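Local coordinates for protein fructuronate-tagaturonate epimerase UxaE from Cohnella laeviribosi in complex with 1 glycerol (Cohnella laeviribosi, PDB 6IL9) that catalyses the interconversion of tagaturonate and fructuronate, using a TIM-barrel fold that holds a zinc ion, at residues G38-G46 and D60-S68; G104-R112 and Y144-T152. All coordinates share one frame; numbering follows the deposited sequence.

Contact 1: G38-G46 and D60-S68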
loop_
_atom_site.group_PDB
_atom_site.type_symbol
_atom_site.label_atom_id
_atom_site.label_comp_id
_atom_site.label_asym_id
_atom_site.label_seq_id
_atom_site.Cartn_x
_atom_site.Cartn_y
_atom_site.Cartn_z
ATOM N N GLY A 38 -6.842 -2.784 -27.205
ATOM C CA GLY A 38 -5.945 -2.468 -26.111
ATOM C C GLY A 38 -6.521 -1.598 -25.019
ATOM O O GLY A 38 -5.770 -1.166 -24.137
ATOM N N ARG A 39 -7.826 -1.321 -25.044
ATOM C CA ARG A 39 -8.452 -0.473 -24.045
ATOM C C ARG A 39 -9.715 -1.134 -23.506
ATOM O O ARG A 39 -10.459 -1.773 -24.253
ATOM C CB ARG A 39 -8.796 0.898 -24.627
ATOM C CG ARG A 39 -9.295 1.878 -23.585
ATOM C CD ARG A 39 -10.058 3.008 -24.230
ATOM N NE ARG A 39 -9.161 4.050 -24.707
ATOM C CZ ARG A 39 -8.682 5.029 -23.946
ATOM N NH1 ARG A 39 -9.017 5.102 -22.661
ATOM N NH2 ARG A 39 -7.868 5.936 -24.471
ATOM N N LYS A 40 -9.958 -0.969 -22.209
ATOM C CA LYS A 40 -11.172 -1.464 -21.577
ATOM C C LYS A 40 -12.318 -0.457 -21.694
ATOM O O LYS A 40 -12.102 0.755 -21.753
ATOM C CB LYS A 40 -10.907 -1.778 -20.103
ATOM C CG LYS A 40 -9.894 -2.902 -19.890
ATOM C CD LYS A 40 -9.647 -3.162 -18.397
ATOM C CE LYS A 40 -8.658 -4.303 -18.204
ATOM N NZ LYS A 40 -8.364 -4.565 -16.756
ATOM N N TYR A 41 -13.547 -0.980 -21.719
ATOM C CA TYR A 41 -14.761 -0.168 -21.781
ATOM C C TYR A 41 -15.869 -0.805 -20.954
ATOM O O TYR A 41 -15.888 -2.017 -20.739
ATOM C CB TYR A 41 -15.301 -0.017 -23.213
ATOM C CG TYR A 41 -14.369 0.637 -24.199
ATOM C CD1 TYR A 41 -14.355 2.018 -24.361
ATOM C CD2 TYR A 41 -13.528 -0.130 -24.997
ATOM C CE1 TYR A 41 -13.502 2.621 -25.278
ATOM C CE2 TYR A 41 -12.676 0.456 -25.902
ATOM C CZ TYR A 41 -12.671 1.830 -26.049
ATOM O OH TYR A 41 -11.814 2.403 -26.962
ATOM N N LEU A 42 -16.816 0.034 -20.516
ATOM C CA LEU A 42 -18.125 -0.423 -20.061
ATOM C C LEU A 42 -19.086 -0.429 -21.241
ATOM O O LEU A 42 -19.037 0.465 -22.090
ATOM C CB LEU A 42 -18.703 0.486 -18.973
ATOM C CG LEU A 42 -18.048 0.690 -17.620
ATOM C CD1 LEU A 42 -18.953 1.586 -16.774
ATOM C CD2 LEU A 42 -17.814 -0.651 -16.949
ATOM N N VAL A 43 -19.962 -1.428 -21.279
ATOM C CA VAL A 43 -21.039 -1.521 -22.266
ATOM C C VAL A 43 -22.348 -1.624 -21.505
ATOM O O VAL A 43 -22.558 -2.585 -20.754
ATOM C CB VAL A 43 -20.867 -2.726 -23.208
ATOM C CG1 VAL A 43 -22.010 -2.784 -24.210
ATOM C CG2 VAL A 43 -19.528 -2.671 -23.927
ATOM N N ALA A 44 -23.236 -0.654 -21.713
ATOM C CA ALA A 44 -24.533 -0.616 -21.055
ATOM C C ALA A 44 -25.646 -0.840 -22.075
ATOM O O ALA A 44 -25.528 -0.449 -23.241
ATOM C CB ALA A 44 -24.735 0.720 -20.338
ATOM N N GLU A 45 -26.722 -1.487 -21.633
ATOM C CA GLU A 45 -27.867 -1.744 -22.498
ATOM C C GLU A 45 -29.100 -1.963 -21.634
ATOM O O GLU A 45 -29.018 -2.575 -20.568
ATOM C CB GLU A 45 -27.620 -2.958 -23.400
ATOM C CG GLU A 45 -28.684 -3.174 -24.469
ATOM C CD GLU A 45 -28.327 -4.304 -25.414
ATOM O OE1 GLU A 45 -28.813 -4.293 -26.568
ATOM O OE2 GLU A 45 -27.554 -5.200 -25.004
ATOM N N GLY A 46 -30.243 -1.469 -22.104
ATOM C CA GLY A 46 -31.469 -1.539 -21.330
ATOM C C GLY A 46 -31.806 -0.211 -20.686
ATOM O O GLY A 46 -30.976 0.370 -19.982
ATOM N N ASP A 60 -27.053 1.276 -31.801
ATOM C CA ASP A 60 -28.146 0.340 -31.460
ATOM C C ASP A 60 -28.818 0.940 -30.221
ATOM O O ASP A 60 -29.036 2.161 -30.171
ATOM C CB ASP A 60 -27.651 -1.094 -31.280
ATOM C CG ASP A 60 -26.897 -1.616 -32.487
ATOM O OD1 ASP A 60 -25.965 -0.930 -32.958
ATOM O OD2 ASP A 60 -27.232 -2.723 -32.960
ATOM N N GLY A 61 -29.155 0.134 -29.221
ATOM C CA GLY A 61 -29.541 0.666 -27.928
ATOM C C GLY A 61 -28.443 0.396 -26.918
ATOM O O GLY A 61 -28.713 0.030 -25.769
ATOM N N VAL A 62 -27.196 0.573 -27.349
ATOM C CA VAL A 62 -26.015 0.165 -26.598
ATOM C C VAL A 62 -25.124 1.384 -26.399
ATOM O O VAL A 62 -24.893 2.150 -27.341
ATOM C CB VAL A 62 -25.252 -0.957 -27.327
ATOM C CG1 VAL A 62 -23.931 -1.220 -26.661
ATOM C CG2 VAL A 62 -26.090 -2.223 -27.379
ATOM N N LYS A 63 -24.624 1.563 -25.177
ATOM C CA LYS A 63 -23.757 2.682 -24.838
ATOM C C LYS A 63 -22.371 2.153 -24.495
ATOM O O LYS A 63 -22.235 1.286 -23.628
ATOM C CB LYS A 63 -24.326 3.490 -23.665
ATOM C CG LYS A 63 -23.581 4.778 -23.404
ATOM C CD LYS A 63 -24.158 5.552 -22.218
ATOM C CE LYS A 63 -25.485 6.211 -22.584
ATOM N NZ LYS A 63 -25.876 7.257 -21.602
ATOM N N LEU A 64 -21.356 2.666 -25.193
ATOM C CA LEU A 64 -19.958 2.312 -24.975
ATOM C C LEU A 64 -19.284 3.419 -24.173
ATOM O O LEU A 64 -19.232 4.568 -24.623
ATOM C CB LEU A 64 -19.245 2.117 -26.309
ATOM C CG LEU A 64 -17.776 1.706 -26.237
ATOM C CD1 LEU A 64 -17.699 0.268 -25.762
ATOM C CD2 LEU A 64 -17.116 1.866 -27.601
ATOM N N CYS A 65 -18.741 3.072 -23.005
ATOM C CA CYS A 65 -18.278 4.062 -22.042
ATOM C C CYS A 65 -16.827 3.822 -21.668
ATOM O O CYS A 65 -16.417 2.683 -21.423
ATOM C CB CYS A 65 -19.111 4.033 -20.750
ATOM S SG CYS A 65 -20.891 3.952 -21.007
ATOM N N GLU A 66 -16.068 4.910 -21.594
ATOM C CA GLU A 66 -14.705 4.856 -21.096
ATOM C C GLU A 66 -14.704 4.635 -19.587
ATOM O O GLU A 66 -15.655 4.979 -18.883
ATOM C CB GLU A 66 -13.973 6.155 -21.420
ATOM C CG GLU A 66 -14.009 6.511 -22.888
ATOM C CD GLU A 66 -12.777 6.033 -23.613
ATOM O OE1 GLU A 66 -11.979 5.292 -22.996
ATOM O OE2 GLU A 66 -12.602 6.408 -24.790
ATOM N N LEU A 67 -13.604 4.074 -19.088
ATOM C CA LEU A 67 -13.442 3.862 -17.649
ATOM C C LEU A 67 -13.007 5.161 -16.970
ATOM O O LEU A 67 -11.920 5.271 -16.404
ATOM C CB LEU A 67 -12.435 2.747 -17.391
ATOM C CG LEU A 67 -12.984 1.333 -17.203
ATOM C CD1 LEU A 67 -13.970 0.953 -18.289
ATOM C CD2 LEU A 67 -11.862 0.313 -17.109
ATOM N N SER A 68 -13.890 6.158 -17.026
ATOM C CA SER A 68 -13.587 7.490 -16.532
ATOM C C SER A 68 -13.910 7.607 -15.044
ATOM O O SER A 68 -14.622 6.786 -14.459
ATOM C CB SER A 68 -14.374 8.541 -17.313
ATOM O OG SER A 68 -15.760 8.265 -17.215
HETATM O O HOH W 1 -11.555 3.267 -21.002
HETATM O O HOH W 2 -11.406 5.295 -26.743
#
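Leu64 CD2 lies over one face of the Tyr41 ring, offset toward the rim. Cys65 O sits at the ring's edge, near its plane. The Arg39 guanidinium has the Glu66 carboxylate over one face and water 1 at its edge. These groups mark one end of an antiparallel strand pair, 39-45 and 62-66, inside a five-stranded sheet.

Arg39 NH1 and Glu66 OE1 form a salt bridge of 3.0 Å. The two planes stand 89° apart, so the charged groups do not meet as flat, paired edges. The bend in Glu66 at chi2 (-95°) brings its carboxylate back beside Tyr41. Water 2 links Tyr41 OH to Glu66 OE2. Water 1 donates to Lys40 O and Glu66 OE1 and accepts from Leu67 N, so it bridges the two segments beside the salt bridge.

Further along, Leu42 pairs with Cys65 and Ala44 with Lys63 as hydrogen-bonded pairs. Leu42 N to Cys65 O is 2.8 Å and Ala44 N to Lys63 O is 2.9 Å. Leu42, Ala44 and Cys65 share one face of the sheet, where Leu54 packs on all three and helix 69-78 also touches Leu42 and Cys65. Val43 and Leu64 are on the other face, and helix 2-12 covers Leu64 and Tyr41. There Leu64 CD1 reaches Tyr41 CB at 3.5 Å and Val43 CG2 at 3.9 Å. The packing is tight at one point: Val43 CG1 and Val62 CG1, each anti to its own backbone N, are 3.5 Å apart.

Contact 2: G104-R112 and Y144-T152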
loop_
_atom_site.group_PDB
_atom_site.type_symbol
_atom_site.label_atom_id
_atom_site.label_comp_id
_atom_site.label_asym_id
_atom_site.label_seq_id
_atom_site.Cartn_x
_atom_site.Cartn_y
_atom_site.Cartn_z
ATOM N N GLY A 104 -5.116 -4.113 -10.349
ATOM C CA GLY A 104 -6.321 -4.380 -9.596
ATOM C C GLY A 104 -6.919 -5.756 -9.820
ATOM O O GLY A 104 -7.159 -6.511 -8.872
ATOM N N PRO A 105 -7.198 -6.108 -11.084
ATOM C CA PRO A 105 -7.832 -7.414 -11.339
ATOM C C PRO A 105 -7.007 -8.591 -10.858
ATOM O O PRO A 105 -7.549 -9.494 -10.204
ATOM C CB PRO A 105 -8.011 -7.419 -12.861
ATOM C CG PRO A 105 -8.109 -5.962 -13.221
ATOM C CD PRO A 105 -7.137 -5.272 -12.298
ATOM N N GLY A 106 -5.710 -8.600 -11.165
ATOM C CA GLY A 106 -4.842 -9.654 -10.658
ATOM C C GLY A 106 -4.846 -9.718 -9.143
ATOM O O GLY A 106 -4.838 -10.804 -8.561
ATOM N N HIS A 107 -4.867 -8.552 -8.486
ATOM C CA HIS A 107 -4.944 -8.509 -7.026
ATOM C C HIS A 107 -6.235 -9.128 -6.519
ATOM O O HIS A 107 -6.225 -9.908 -5.560
ATOM C CB HIS A 107 -4.815 -7.068 -6.539
ATOM C CG HIS A 107 -3.404 -6.580 -6.524
ATOM N ND1 HIS A 107 -3.073 -5.245 -6.547
ATOM C CD2 HIS A 107 -2.235 -7.261 -6.496
ATOM C CE1 HIS A 107 -1.756 -5.124 -6.520
ATOM N NE2 HIS A 107 -1.224 -6.332 -6.484
ATOM N N VAL A 108 -7.355 -8.781 -7.150
ATOM C CA VAL A 108 -8.641 -9.364 -6.779
ATOM C C VAL A 108 -8.630 -10.878 -6.984
ATOM O O VAL A 108 -9.094 -11.642 -6.127
ATOM C CB VAL A 108 -9.774 -8.701 -7.579
ATOM C CG1 VAL A 108 -11.075 -9.456 -7.334
ATOM C CG2 VAL A 108 -9.903 -7.230 -7.191
ATOM N N GLN A 109 -8.118 -11.331 -8.135
ATOM C CA GLN A 109 -8.029 -12.767 -8.402
ATOM C C GLN A 109 -7.237 -13.497 -7.328
ATOM O O GLN A 109 -7.522 -14.669 -7.031
ATOM C CB GLN A 109 -7.387 -13.016 -9.771
ATOM C CG GLN A 109 -8.244 -12.553 -10.944
ATOM C CD GLN A 109 -7.395 -12.233 -12.149
ATOM O OE1 GLN A 109 -6.214 -12.575 -12.188
ATOM N NE2 GLN A 109 -7.978 -11.555 -13.129
ATOM N N THR A 110 -6.253 -12.821 -6.730
ATOM C CA THR A 110 -5.411 -13.448 -5.718
ATOM C C THR A 110 -6.136 -13.599 -4.384
ATOM O O THR A 110 -6.011 -14.635 -3.726
ATOM C CB THR A 110 -4.128 -12.637 -5.531
ATOM O OG1 THR A 110 -3.466 -12.506 -6.800
ATOM C CG2 THR A 110 -3.195 -13.344 -4.533
ATOM N N VAL A 111 -6.894 -12.587 -3.957
ATOM C CA VAL A 111 -7.556 -12.689 -2.659
ATOM C C VAL A 111 -8.899 -13.401 -2.736
ATOM O O VAL A 111 -9.438 -13.783 -1.688
ATOM C CB VAL A 111 -7.757 -11.310 -1.994
ATOM C CG1 VAL A 111 -6.402 -10.647 -1.721
ATOM C CG2 VAL A 111 -8.669 -10.405 -2.834
ATOM N N ARG A 112 -9.466 -13.569 -3.930
ATOM C CA ARG A 112 -10.707 -14.325 -4.082
ATOM C C ARG A 112 -10.556 -15.709 -3.461
ATOM O O ARG A 112 -9.587 -16.422 -3.730
ATOM C CB ARG A 112 -11.066 -14.430 -5.573
ATOM C CG ARG A 112 -12.276 -15.302 -5.896
ATOM C CD ARG A 112 -12.328 -15.602 -7.402
ATOM N NE ARG A 112 -12.514 -14.392 -8.196
ATOM C CZ ARG A 112 -11.921 -14.141 -9.360
ATOM N NH1 ARG A 112 -11.073 -15.012 -9.904
ATOM N NH2 ARG A 112 -12.174 -13.004 -9.986
ATOM N N TYR A 144 -13.047 -0.203 -10.438
ATOM C CA TYR A 144 -13.255 -0.898 -11.699
ATOM C C TYR A 144 -12.750 -2.330 -11.629
ATOM O O TYR A 144 -13.289 -3.216 -12.306
ATOM C CB TYR A 144 -12.574 -0.126 -12.824
ATOM C CG TYR A 144 -13.376 1.048 -13.346
ATOM C CD1 TYR A 144 -14.648 0.859 -13.873
ATOM C CD2 TYR A 144 -12.857 2.331 -13.327
ATOM C CE1 TYR A 144 -15.381 1.923 -14.366
ATOM C CE2 TYR A 144 -13.593 3.409 -13.812
ATOM C CZ TYR A 144 -14.843 3.190 -14.334
ATOM O OH TYR A 144 -15.559 4.261 -14.828
ATOM N N ALA A 145 -11.722 -2.577 -10.817
ATOM C CA ALA A 145 -11.200 -3.928 -10.668
ATOM C C ALA A 145 -12.220 -4.852 -10.015
ATOM O O ALA A 145 -12.429 -5.980 -10.478
ATOM C CB ALA A 145 -9.909 -3.902 -9.854
ATOM N N VAL A 146 -12.851 -4.412 -8.921
ATOM C CA VAL A 146 -13.802 -5.324 -8.280
ATOM C C VAL A 146 -15.035 -5.496 -9.153
ATOM O O VAL A 146 -15.677 -6.549 -9.123
ATOM C CB VAL A 146 -14.188 -4.874 -6.856
ATOM C CG1 VAL A 146 -12.970 -4.866 -5.952
ATOM C CG2 VAL A 146 -14.891 -3.515 -6.864
ATOM N N PHE A 147 -15.383 -4.482 -9.948
ATOM C CA PHE A 147 -16.492 -4.628 -10.886
ATOM C C PHE A 147 -16.145 -5.636 -11.977
ATOM O O PHE A 147 -16.928 -6.547 -12.269
ATOM C CB PHE A 147 -16.847 -3.261 -11.484
ATOM C CG PHE A 147 -18.110 -3.254 -12.319
ATOM C CD1 PHE A 147 -19.355 -3.106 -11.724
ATOM C CD2 PHE A 147 -18.038 -3.368 -13.696
ATOM C CE1 PHE A 147 -20.513 -3.094 -12.495
ATOM C CE2 PHE A 147 -19.194 -3.359 -14.473
ATOM C CZ PHE A 147 -20.428 -3.217 -13.867
ATOM N N GLN A 148 -14.955 -5.500 -12.567
ATOM C CA GLN A 148 -14.510 -6.425 -13.606
ATOM C C GLN A 148 -14.541 -7.870 -13.133
ATOM O O GLN A 148 -14.937 -8.770 -13.886
ATOM C CB GLN A 148 -13.100 -6.060 -14.049
ATOM C CG GLN A 148 -12.527 -7.005 -15.089
ATOM C CD GLN A 148 -11.125 -6.617 -15.500
ATOM O OE1 GLN A 148 -10.827 -5.438 -15.695
ATOM N NE2 GLN A 148 -10.260 -7.606 -15.637
ATOM N N GLU A 149 -14.110 -8.114 -11.898
ATOM C CA GLU A 149 -13.988 -9.456 -11.354
ATOM C C GLU A 149 -15.208 -9.904 -10.569
ATOM O O GLU A 149 -15.206 -11.025 -10.042
ATOM C CB GLU A 149 -12.754 -9.540 -10.450
ATOM C CG GLU A 149 -11.453 -9.279 -11.164
ATOM C CD GLU A 149 -11.118 -10.364 -12.170
ATOM O OE1 GLU A 149 -11.510 -11.533 -11.943
ATOM O OE2 GLU A 149 -10.473 -10.039 -13.186
ATOM N N GLY A 150 -16.237 -9.068 -10.476
ATOM C CA GLY A 150 -17.430 -9.433 -9.731
ATOM C C GLY A 150 -17.131 -9.775 -8.290
ATOM O O GLY A 150 -17.679 -10.747 -7.752
ATOM N N TYR A 151 -16.242 -9.015 -7.663
ATOM C CA TYR A 151 -15.811 -9.266 -6.290
ATOM C C TYR A 151 -16.613 -8.345 -5.386
ATOM O O TYR A 151 -16.354 -7.141 -5.326
ATOM C CB TYR A 151 -14.317 -9.018 -6.152
ATOM C CG TYR A 151 -13.759 -9.258 -4.765
ATOM C CD1 TYR A 151 -13.352 -10.527 -4.378
ATOM C CD2 TYR A 151 -13.593 -8.206 -3.871
ATOM C CE1 TYR A 151 -12.822 -10.753 -3.115
ATOM C CE2 TYR A 151 -13.058 -8.417 -2.599
ATOM C CZ TYR A 151 -12.673 -9.696 -2.237
ATOM O OH TYR A 151 -12.146 -9.918 -0.985
ATOM N N THR A 152 -17.593 -8.914 -4.680
ATOM C CA THR A 152 -18.536 -8.127 -3.900
ATOM C C THR A 152 -18.245 -8.150 -2.408
ATOM O O THR A 152 -19.010 -7.565 -1.637
ATOM C CB THR A 152 -19.968 -8.624 -4.144
ATOM O OG1 THR A 152 -20.106 -9.950 -3.611
ATOM C CG2 THR A 152 -20.276 -8.648 -5.628
HETATM O O HOH W 3 -11.001 -12.039 -0.183
HETATM O O HOH W 4 -14.286 -12.262 -7.732
#
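Two neighbouring helices on the outside of the TIM barrel meet here. Helix 104-111 joins strands 93-96 and 117-124 in a beta-alpha-beta crossover, and helix 135-149 leads from strand 117-124 toward strand 156-162. Their short axes approach to 8.4 Å and cross at -59°.

The closest backbone approach is at Gly104 and Pro105. Ala145 CB lies 3.5 Å from Gly104 C, and a side-chain carbon on Gly104 would clash with it. Pro105 CB and CG lie against the amide of Gln148, whose polar partner is Lys40. Val108 is wedged in the middle. Its CG2 faces Val146 CG1, while Val108 CG1, anti to the backbone N (chi1 172°), touches Glu149 CB and Tyr151 CB, each at 3.5 Å. Leu120 of strand 117-124 packs on Val108 and Val146 from the barrel side.

Glu149 carries the polar part of the contact. Gln109 NE2 donates to Glu149 OE2 at 2.9 Å, coming from above the carboxylate plane. Arg112 NH2 makes a salt bridge of 2.5 Å to Glu149 OE1 on the anti side, with OE1 almost in the guanidinium plane. Arg477 and Glu473 hold the Gln109 amide from helix 469-487. Arg21 lies close to Arg112, and the negative charge of Glu149 probably eases that like-charge approach. With an alanine in place of Glu149, Arg112 would probably lose its charge mate across the helices and be freer to turn.

Gly150 ends helix 135-149 in a Schellman motif, with Tyr151 N bonded to Val146 O. Beside this turn, water 4 accepts from Arg112 NE at 2.8 Å and donates to Glu149 O.

In the fold
Contact 1 comes first along the chain and closes before contact 2 opens. Contact 1 belongs to the five-stranded antiparallel sheet near the N-terminus, with its centre about 30 Å from the centre of the chain. Contact 2 belongs to the helical layer of the barrel, about 16 Å from that centre. The centres of the two contacts are about 19 Å apart. They still touch directly: Ser68 O is 2.7 Å from Tyr144 OH, and Lys40 NZ is 2.8 Å from Gln148 OE1, both probable hydrogen bonds. Helix 69-78 also reaches both. Helix 135-149 thus meets the sheet segments directly, and Pro105 of helix 104-111 also packs on Lys40, joining the two parts of the fold.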